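Local coordinates for protein galactose-1-phosphate uridylyltransferase (Pyrobaculum aerophilum str. IM2, PDB 6K9Z) that probably transfers a uridylyl group between UDP-glucose and galactose 1-phosphate, and binds zinc, iron and UDP, at residues F32-P37 against R41-L46; V80-Q85 against F124-G129; G97-I102 against D225-L230. The protein carries 1 engineered substitution. One frame throughout, in Å; residues are numbered along the deposited sequence.

Contact 1. Residues F32-P37 against R41-L46. With ZN (zinc ion), chain C.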
loop_
_atom_site.group_PDB
_atom_site.type_symbol
_atom_site.label_atom_id
_atom_site.label_comp_id
_atom_site.label_asym_id
_atom_site.label_seq_id
_atom_site.Cartn_x
_atom_site.Cartn_y
_atom_site.Cartn_z
ATOM N N PHE A 32 3.746 -24.689 13.360
ATOM C CA PHE A 32 2.887 -25.219 12.257
ATOM C C PHE A 32 3.294 -26.639 11.865
ATOM O O PHE A 32 2.494 -27.285 11.226
ATOM C CB PHE A 32 2.933 -24.303 11.033
ATOM C CG PHE A 32 2.480 -22.894 11.301
ATOM C CD1 PHE A 32 1.526 -22.627 12.278
ATOM C CD2 PHE A 32 2.997 -21.841 10.558
ATOM C CE1 PHE A 32 1.113 -21.321 12.506
ATOM C CE2 PHE A 32 2.587 -20.531 10.793
ATOM C CZ PHE A 32 1.636 -20.284 11.762
ATOM N N CYS A 33 4.451 -27.133 12.293
ATOM C CA CYS A 33 4.841 -28.542 12.099
ATOM C C CYS A 33 3.889 -29.489 12.870
ATOM O O CYS A 33 3.217 -29.114 13.872
ATOM C CB CYS A 33 6.261 -28.811 12.533
ATOM S SG CYS A 33 7.476 -28.431 11.238
ATOM N N PRO A 34 3.733 -30.720 12.325
ATOM C CA PRO A 34 2.988 -31.768 13.019
ATOM C C PRO A 34 3.672 -32.002 14.375
ATOM O O PRO A 34 4.858 -31.961 14.405
ATOM C CB PRO A 34 3.162 -32.985 12.105
ATOM C CG PRO A 34 3.364 -32.395 10.744
ATOM C CD PRO A 34 4.212 -31.164 11.001
ATOM N N GLY A 35 2.893 -32.158 15.452
ATOM C CA GLY A 35 3.461 -32.354 16.804
ATOM C C GLY A 35 3.577 -31.048 17.601
ATOM O O GLY A 35 3.759 -31.109 18.842
ATOM N N ALA A 36 3.462 -29.890 16.953
ATOM C CA ALA A 36 3.341 -28.598 17.665
ATOM C C ALA A 36 2.034 -28.634 18.478
ATOM O O ALA A 36 1.175 -29.531 18.247
ATOM C CB ALA A 36 3.438 -27.433 16.704
ATOM N N PRO A 37 1.903 -27.765 19.530
ATOM C CA PRO A 37 0.796 -27.869 20.498
ATOM C C PRO A 37 -0.599 -27.771 19.860
ATOM O O PRO A 37 -1.521 -28.378 20.328
ATOM C CB PRO A 37 1.052 -26.689 21.455
ATOM C CG PRO A 37 2.577 -26.525 21.407
ATOM C CD PRO A 37 2.886 -26.733 19.933
ATOM N N ARG A 41 -1.425 -34.471 14.512
ATOM C CA ARG A 41 -0.732 -35.267 13.459
ATOM C C ARG A 41 -1.740 -35.973 12.542
ATOM O O ARG A 41 -2.934 -35.987 12.872
ATOM C CB ARG A 41 0.237 -36.273 14.084
ATOM C CG ARG A 41 1.413 -35.636 14.807
ATOM C CD ARG A 41 2.355 -36.706 15.327
ATOM N NE ARG A 41 3.485 -36.141 16.048
ATOM C CZ ARG A 41 4.586 -35.679 15.472
ATOM N NH1 ARG A 41 5.564 -35.192 16.213
ATOM N NH2 ARG A 41 4.707 -35.714 14.157
ATOM N N GLY A 42 -1.249 -36.508 11.419
ATOM C CA GLY A 42 -2.074 -37.222 10.420
ATOM C C GLY A 42 -2.936 -36.326 9.543
ATOM O O GLY A 42 -3.974 -36.809 9.060
ATOM N N TRP A 43 -2.527 -35.074 9.337
ATOM C CA TRP A 43 -3.310 -34.120 8.504
ATOM C C TRP A 43 -2.527 -33.719 7.248
ATOM O O TRP A 43 -1.287 -33.690 7.304
ATOM C CB TRP A 43 -3.685 -32.882 9.326
ATOM C CG TRP A 43 -2.530 -32.270 10.058
ATOM C CD1 TRP A 43 -2.138 -32.536 11.336
ATOM C CD2 TRP A 43 -1.610 -31.283 9.558
ATOM N NE1 TRP A 43 -1.045 -31.783 11.668
ATOM C CE2 TRP A 43 -0.697 -31.004 10.597
ATOM C CE3 TRP A 43 -1.468 -30.605 8.342
ATOM C CZ2 TRP A 43 0.337 -30.081 10.454
ATOM C CZ3 TRP A 43 -0.445 -29.696 8.202
ATOM C CH2 TRP A 43 0.444 -29.439 9.244
ATOM N N ASP A 44 -3.249 -33.457 6.153
ATOM C CA ASP A 44 -2.645 -32.984 4.886
ATOM C C ASP A 44 -2.662 -31.459 4.921
ATOM O O ASP A 44 -1.689 -30.849 4.392
ATOM C CB ASP A 44 -3.398 -33.522 3.660
ATOM C CG ASP A 44 -3.140 -34.994 3.364
ATOM O OD1 ASP A 44 -1.992 -35.446 3.571
ATOM O OD2 ASP A 44 -4.086 -35.662 2.910
ATOM N N VAL A 45 -3.771 -30.883 5.423
ATOM C CA VAL A 45 -3.984 -29.415 5.514
ATOM C C VAL A 45 -4.666 -29.118 6.839
ATOM O O VAL A 45 -5.518 -29.884 7.261
ATOM C CB VAL A 45 -4.813 -28.870 4.338
ATOM C CG1 VAL A 45 -5.131 -27.401 4.517
ATOM C CG2 VAL A 45 -4.129 -29.124 2.998
ATOM N N LEU A 46 -4.257 -28.038 7.486
ATOM C CA LEU A 46 -4.807 -27.647 8.788
ATOM C C LEU A 46 -5.203 -26.187 8.735
ATOM O O LEU A 46 -4.371 -25.404 8.310
ATOM C CB LEU A 46 -3.698 -27.871 9.810
ATOM C CG LEU A 46 -4.190 -28.285 11.173
ATOM C CD1 LEU A 46 -5.037 -29.536 11.043
ATOM C CD2 LEU A 46 -3.012 -28.505 12.110
HETATM ZN ZN ZN C . 7.184 -26.300 10.427
#
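C33 SG binds the zinc ion at 2.3 Å, while the backbone carbon of C33 meets the edge of the W43 indole. The sulfur stands beside its own backbone N and anti to the carbonyl carbon (chi1 -85°). C30, H86 and H138 complete this Cys2His2 site. C33 also starts a type II beta turn that ends at A36, with A36 N bonded to C33 O at 3.2 Å. P34 and G35 form the corner of the turn, and R41 packs on it. The R41 chain is extended from CG to NE. One face of its guanidinium lies over the turn, with NH1 3.6 Å from G35 CA and NH2 3.7 Å from P34 CB. W43 approaches from another direction. Its CH2 comes within 3.6 Å of F32 O, close to the ring plane, and CZ2 is equally near. This carbonyl oxygen is buried and has no polar partner in the model. The P34 ring and the indole cross at about a right angle, with P34 CG 3.8 Å from W43 CZ2. L46 CD2 lies over one indole face. The loop joins strands 12-15 and 46-49. F32 touches UDP and packs on V79 and V81 of strand 76-81, W43 and L46 also rest on V81, and V45 faces helix 96-114.

Contact 2. Residues V80-Q85 against F124-G129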
loop_
_atom_site.group_PDB
_atom_site.type_symbol
_atom_site.label_atom_id
_atom_site.label_comp_id
_atom_site.label_asym_id
_atom_site.label_seq_id
_atom_site.Cartn_x
_atom_site.Cartn_y
_atom_site.Cartn_z
ATOM N N VAL A 80 -3.768 -21.099 7.505
ATOM C CA VAL A 80 -3.897 -22.297 6.638
ATOM C C VAL A 80 -2.484 -22.903 6.573
ATOM O O VAL A 80 -1.634 -22.321 5.845
ATOM C CB VAL A 80 -4.398 -21.911 5.246
ATOM C CG1 VAL A 80 -4.481 -23.126 4.309
ATOM C CG2 VAL A 80 -5.733 -21.147 5.317
ATOM N N VAL A 81 -2.272 -24.009 7.267
ATOM C CA VAL A 81 -1.001 -24.769 7.188
ATOM C C VAL A 81 -1.149 -25.651 5.963
ATOM O O VAL A 81 -1.960 -26.602 5.989
ATOM C CB VAL A 81 -0.670 -25.533 8.469
ATOM C CG1 VAL A 81 0.751 -26.072 8.435
ATOM C CG2 VAL A 81 -0.912 -24.717 9.713
ATOM N N GLU A 82 -0.349 -25.361 4.950
ATOM C CA GLU A 82 -0.534 -25.832 3.565
ATOM C C GLU A 82 -0.026 -27.259 3.334
ATOM O O GLU A 82 -0.395 -27.815 2.313
ATOM C CB GLU A 82 0.145 -24.852 2.635
ATOM C CG GLU A 82 -0.595 -23.532 2.572
ATOM C CD GLU A 82 0.200 -22.465 1.819
ATOM O OE1 GLU A 82 1.383 -22.747 1.514
ATOM O OE2 GLU A 82 -0.415 -21.458 1.404
ATOM N N THR A 83 0.821 -27.772 4.223
ATOM C CA THR A 83 1.485 -29.100 4.110
ATOM C C THR A 83 2.068 -29.405 5.472
ATOM O O THR A 83 2.462 -28.473 6.170
ATOM C CB THR A 83 2.610 -29.083 3.059
ATOM O OG1 THR A 83 3.344 -30.295 3.132
ATOM C CG2 THR A 83 3.588 -27.935 3.285
ATOM N N PRO A 84 2.154 -30.685 5.884
ATOM C CA PRO A 84 2.879 -31.067 7.089
ATOM C C PRO A 84 4.411 -30.917 6.931
ATOM O O PRO A 84 5.087 -30.841 7.909
ATOM C CB PRO A 84 2.414 -32.538 7.295
ATOM C CG PRO A 84 2.008 -33.042 5.932
ATOM C CD PRO A 84 1.508 -31.829 5.204
ATOM N N GLN A 85 4.887 -30.830 5.684
ATOM C CA GLN A 85 6.346 -30.744 5.396
ATOM C C GLN A 85 6.845 -29.303 5.552
ATOM O O GLN A 85 6.351 -28.418 4.837
ATOM C CB GLN A 85 6.631 -31.235 3.975
ATOM C CG GLN A 85 6.446 -32.734 3.794
ATOM C CD GLN A 85 6.773 -33.184 2.392
ATOM O OE1 GLN A 85 6.951 -34.369 2.124
ATOM N NE2 GLN A 85 6.859 -32.233 1.476
ATOM N N PHE A 124 -8.821 -14.338 1.879
ATOM C CA PHE A 124 -7.705 -15.317 1.797
ATOM C C PHE A 124 -6.487 -14.616 1.189
ATOM O O PHE A 124 -6.638 -14.005 0.106
ATOM C CB PHE A 124 -8.169 -16.492 0.935
ATOM C CG PHE A 124 -7.128 -17.530 0.667
ATOM C CD1 PHE A 124 -6.535 -18.201 1.693
ATOM C CD2 PHE A 124 -6.833 -17.934 -0.623
ATOM C CE1 PHE A 124 -5.557 -19.137 1.470
ATOM C CE2 PHE A 124 -5.876 -18.922 -0.859
ATOM C CZ PHE A 124 -5.227 -19.515 0.198
ATOM N N PHE A 125 -5.326 -14.699 1.830
ATOM C CA PHE A 125 -4.106 -14.059 1.302
ATOM C C PHE A 125 -2.891 -14.876 1.697
ATOM O O PHE A 125 -2.981 -15.720 2.579
ATOM C CB PHE A 125 -3.978 -12.592 1.710
ATOM C CG PHE A 125 -3.809 -12.341 3.172
ATOM C CD1 PHE A 125 -4.913 -12.317 4.007
ATOM C CD2 PHE A 125 -2.544 -12.162 3.715
ATOM C CE1 PHE A 125 -4.762 -12.042 5.357
ATOM C CE2 PHE A 125 -2.385 -11.931 5.066
ATOM C CZ PHE A 125 -3.487 -11.877 5.898
ATOM N N ARG A 126 -1.785 -14.618 0.986
ATOM C CA ARG A 126 -0.551 -15.346 1.245
ATOM C C ARG A 126 0.579 -14.347 1.093
ATOM O O ARG A 126 0.653 -13.706 0.060
ATOM C CB ARG A 126 -0.429 -16.542 0.312
ATOM C CG ARG A 126 0.713 -17.503 0.663
ATOM C CD ARG A 126 0.779 -18.688 -0.337
ATOM N NE ARG A 126 1.450 -19.830 0.244
ATOM C CZ ARG A 126 2.784 -19.997 0.315
ATOM N NH1 ARG A 126 3.613 -19.091 -0.204
ATOM N NH2 ARG A 126 3.295 -21.027 0.983
ATOM N N ASN A 127 1.457 -14.292 2.090
ATOM C CA ASN A 127 2.716 -13.517 1.986
ATOM C C ASN A 127 3.864 -14.516 1.882
ATOM O O ASN A 127 3.883 -15.466 2.667
ATOM C CB ASN A 127 2.928 -12.607 3.194
ATOM C CG ASN A 127 1.819 -11.589 3.308
ATOM O OD1 ASN A 127 1.496 -10.941 2.309
ATOM N ND2 ASN A 127 1.279 -11.425 4.518
ATOM N N LYS A 128 4.831 -14.270 0.970
ATOM C CA LYS A 128 5.925 -15.248 0.783
ATOM C C LYS A 128 7.234 -14.485 0.679
ATOM O O LYS A 128 7.331 -13.581 -0.156
ATOM C CB LYS A 128 5.662 -16.079 -0.482
ATOM C CG LYS A 128 6.622 -17.237 -0.665
ATOM C CD LYS A 128 7.934 -16.901 -1.359
ATOM C CE LYS A 128 8.752 -18.147 -1.642
ATOM N NZ LYS A 128 9.822 -17.872 -2.634
ATOM N N GLY A 129 8.181 -14.806 1.544
ATOM C CA GLY A 129 9.536 -14.261 1.441
ATOM C C GLY A 129 9.960 -13.524 2.701
ATOM O O GLY A 129 9.242 -12.640 3.194
#
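E82 and R126 face each other with their flat groups almost in one plane, the carboxylate and guanidinium being tilted by only 16°. R126 grips side-on, using NE and NH2, one nitrogen to each oxygen. R126 NE gives the straighter bond, 2.7 Å to the syn lone pair of E82 OE2, with an N-H...O angle of 164°. R126 NH2 reaches E82 OE1 at 2.6 Å, also on the syn side but tilted out of the carboxylate plane. Two bonds in parallel fix the rotation of both groups. The R126 side chain leaves its strand with CG opposite the backbone N (chi1 -170°) and runs extended to NE. E82 is extended beyond CG and comes to meet it. E82 OE2 has a second partner, S141 OG, so the buried carboxylate is held from two residues. A leucine in place of R126 would probably leave the buried E82 carboxylate without its opposite charge, steadied by S141 OG but no longer fixed in rotation. V80 and F124 make a looser apolar contact beside the salt bridge. V80 CG2 lies 4.3 Å from F124 CE1, obliquely to the ring. V80 lies in strand 76-81 and E82 just past its end; strand 140-146 separates them from strand 121-128. Both pairs therefore reach over that strand on the side where helix 96-114 packs. E82 is about 5 Å from F140, side chain to side chain. F140 is an engineered residue at the predicted uridylylated histidine position. The arrangement belongs to the half-barrel sheet of this HIT-clan transferase, close to the predicted active-site position.

Contact 3. Residues G97-I102 against D225-L230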
loop_
_atom_site.group_PDB
_atom_site.type_symbol
_atom_site.label_atom_id
_atom_site.label_comp_id
_atom_site.label_asym_id
_atom_site.label_seq_id
_atom_site.Cartn_x
_atom_site.Cartn_y
_atom_site.Cartn_z
ATOM N N GLY A 97 -2.123 -32.232 -6.463
ATOM C CA GLY A 97 -3.121 -32.821 -5.554
ATOM C C GLY A 97 -3.129 -32.182 -4.175
ATOM O O GLY A 97 -4.227 -31.998 -3.588
ATOM N N GLN A 98 -1.962 -31.763 -3.688
ATOM C CA GLN A 98 -1.856 -31.116 -2.360
ATOM C C GLN A 98 -2.446 -29.692 -2.478
ATOM O O GLN A 98 -3.145 -29.288 -1.552
ATOM C CB GLN A 98 -0.408 -31.119 -1.882
ATOM C CG GLN A 98 -0.228 -30.464 -0.514
ATOM C CD GLN A 98 -0.862 -31.228 0.626
ATOM O OE1 GLN A 98 -1.230 -32.415 0.517
ATOM N NE2 GLN A 98 -1.002 -30.540 1.747
ATOM N N ILE A 99 -2.123 -28.943 -3.549
ATOM C CA ILE A 99 -2.663 -27.568 -3.752
ATOM C C ILE A 99 -4.195 -27.701 -3.850
ATOM O O ILE A 99 -4.882 -26.884 -3.246
ATOM C CB ILE A 99 -2.029 -26.859 -4.954
ATOM C CG1 ILE A 99 -0.510 -26.826 -4.781
ATOM C CG2 ILE A 99 -2.661 -25.483 -5.134
ATOM C CD1 ILE A 99 0.270 -26.333 -5.996
ATOM N N LYS A 100 -4.709 -28.709 -4.571
ATOM C CA LYS A 100 -6.174 -28.928 -4.658
ATOM C C LYS A 100 -6.767 -29.126 -3.235
ATOM O O LYS A 100 -7.811 -28.507 -2.917
ATOM C CB LYS A 100 -6.471 -30.054 -5.651
ATOM C CG LYS A 100 -7.945 -30.310 -5.858
ATOM C CD LYS A 100 -8.209 -31.476 -6.843
ATOM C CE LYS A 100 -9.678 -31.801 -7.088
ATOM N NZ LYS A 100 -10.569 -30.633 -6.800
ATOM N N LYS A 101 -6.109 -29.894 -2.372
ATOM C CA LYS A 101 -6.614 -30.135 -0.992
ATOM C C LYS A 101 -6.598 -28.798 -0.239
ATOM O O LYS A 101 -7.517 -28.567 0.560
ATOM C CB LYS A 101 -5.768 -31.170 -0.250
ATOM C CG LYS A 101 -5.905 -32.596 -0.745
ATOM C CD LYS A 101 -4.928 -33.526 -0.047
ATOM C CE LYS A 101 -4.852 -34.860 -0.743
ATOM N NZ LYS A 101 -4.079 -35.835 0.066
ATOM N N ILE A 102 -5.594 -27.947 -0.450
ATOM C CA ILE A 102 -5.543 -26.626 0.254
ATOM C C ILE A 102 -6.765 -25.786 -0.161
ATOM O O ILE A 102 -7.487 -25.274 0.727
ATOM C CB ILE A 102 -4.252 -25.838 -0.036
ATOM C CG1 ILE A 102 -3.010 -26.586 0.454
ATOM C CG2 ILE A 102 -4.349 -24.453 0.520
ATOM C CD1 ILE A 102 -1.738 -26.088 -0.204
ATOM N N ASP A 225 -8.228 -27.169 -11.808
ATOM C CA ASP A 225 -7.586 -26.310 -12.838
ATOM C C ASP A 225 -6.986 -25.071 -12.144
ATOM O O ASP A 225 -5.972 -24.545 -12.637
ATOM C CB ASP A 225 -8.581 -26.012 -13.954
ATOM C CG ASP A 225 -8.735 -27.115 -14.991
ATOM O OD1 ASP A 225 -7.896 -28.062 -14.974
ATOM O OD2 ASP A 225 -9.740 -27.076 -15.704
ATOM N N LEU A 226 -7.627 -24.576 -11.087
ATOM C CA LEU A 226 -7.081 -23.478 -10.239
ATOM C C LEU A 226 -5.743 -23.907 -9.638
ATOM O O LEU A 226 -4.769 -23.099 -9.715
ATOM C CB LEU A 226 -8.066 -23.077 -9.137
ATOM C CG LEU A 226 -7.556 -21.984 -8.201
ATOM C CD1 LEU A 226 -7.064 -20.768 -9.031
ATOM C CD2 LEU A 226 -8.634 -21.600 -7.203
ATOM N N ALA A 227 -5.685 -25.083 -9.009
ATOM C CA ALA A 227 -4.425 -25.574 -8.431
ATOM C C ALA A 227 -3.331 -25.522 -9.508
ATOM O O ALA A 227 -2.207 -25.073 -9.229
ATOM C CB ALA A 227 -4.589 -26.936 -7.868
ATOM N N GLU A 228 -3.641 -25.921 -10.743
ATOM C CA GLU A 228 -2.638 -25.939 -11.838
ATOM C C GLU A 228 -2.212 -24.498 -12.169
ATOM O O GLU A 228 -0.971 -24.208 -12.281
ATOM C CB GLU A 228 -3.180 -26.681 -13.043
ATOM C CG GLU A 228 -2.219 -26.654 -14.221
ATOM C CD GLU A 228 -2.702 -27.506 -15.364
ATOM O OE1 GLU A 228 -3.586 -27.064 -16.106
ATOM O OE2 GLU A 228 -2.278 -28.668 -15.444
ATOM N N ALA A 229 -3.179 -23.592 -12.307
ATOM C CA ALA A 229 -2.866 -22.211 -12.693
ATOM C C ALA A 229 -1.991 -21.570 -11.607
ATOM O O ALA A 229 -1.035 -20.850 -11.945
ATOM C CB ALA A 229 -4.118 -21.412 -12.950
ATOM N N LEU A 230 -2.305 -21.797 -10.340
ATOM C CA LEU A 230 -1.495 -21.271 -9.222
ATOM C C LEU A 230 -0.100 -21.903 -9.256
ATOM O O LEU A 230 0.897 -21.169 -9.193
ATOM C CB LEU A 230 -2.191 -21.573 -7.897
ATOM C CG LEU A 230 -3.413 -20.699 -7.611
ATOM C CD1 LEU A 230 -4.166 -21.179 -6.368
ATOM C CD2 LEU A 230 -2.964 -19.262 -7.452
#
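I99 and A227 join two helices, 96-114 and 220-240, in a close helix-helix packing. One helix belongs to the N-terminal and the other to the C-terminal HIT-clan half of the half-barrel protein. I99 supplies most of the contact from its side. Its CB already lies 3.9 Å from A227 CB. From there the side chain branches. CG2 stands anti to the backbone N and turns onto the alanine, at 3.6 Å from A227 CB and 3.7 Å from A227 CA. I99 CG2 is also 4.7 Å from L230 CD1, one turn further along the second helix. CG1 takes the place beside the backbone N (chi1 -56°) and leads away from the alanine, leaving I99 CD1 5.2 Å from A227 CB. The isoleucine side chain also touches K231. A227 is small, and this lets the backbones come near, with the CA atoms of K100 and A227 only 5.3 Å apart. L103, one turn after I99, adds to the apolar seam by touching L226, A227 and L230. The K100 chain is extended through CE and leads away from A227. Its NZ forms a salt bridge with D220, and its side chain touches V223 and A224. The A227 methyl also lies against the backbone of the first helix, with its CB 3.7 Å from K100 N.

How the contacts relate
From the N terminus, contact 1 comes first and closes a short loop ahead of strand 46-49. Contact 2 follows in series. It ties the end of strand 76-81 to strand 121-128 and so closes a loop that contains helix 96-114. Contact 3 starts inside that loop, on residues 97-102, and ends far beyond it on helix 220-240. Contacts 2 and 3 therefore cross, and contact 3 links the N-terminal and C-terminal halves. The three also touch. L46 O and V81 N probably bond contact 1 to contact 2. Q98 NE2 probably bonds to both D44 O and E82 O, and K101 pairs with D44.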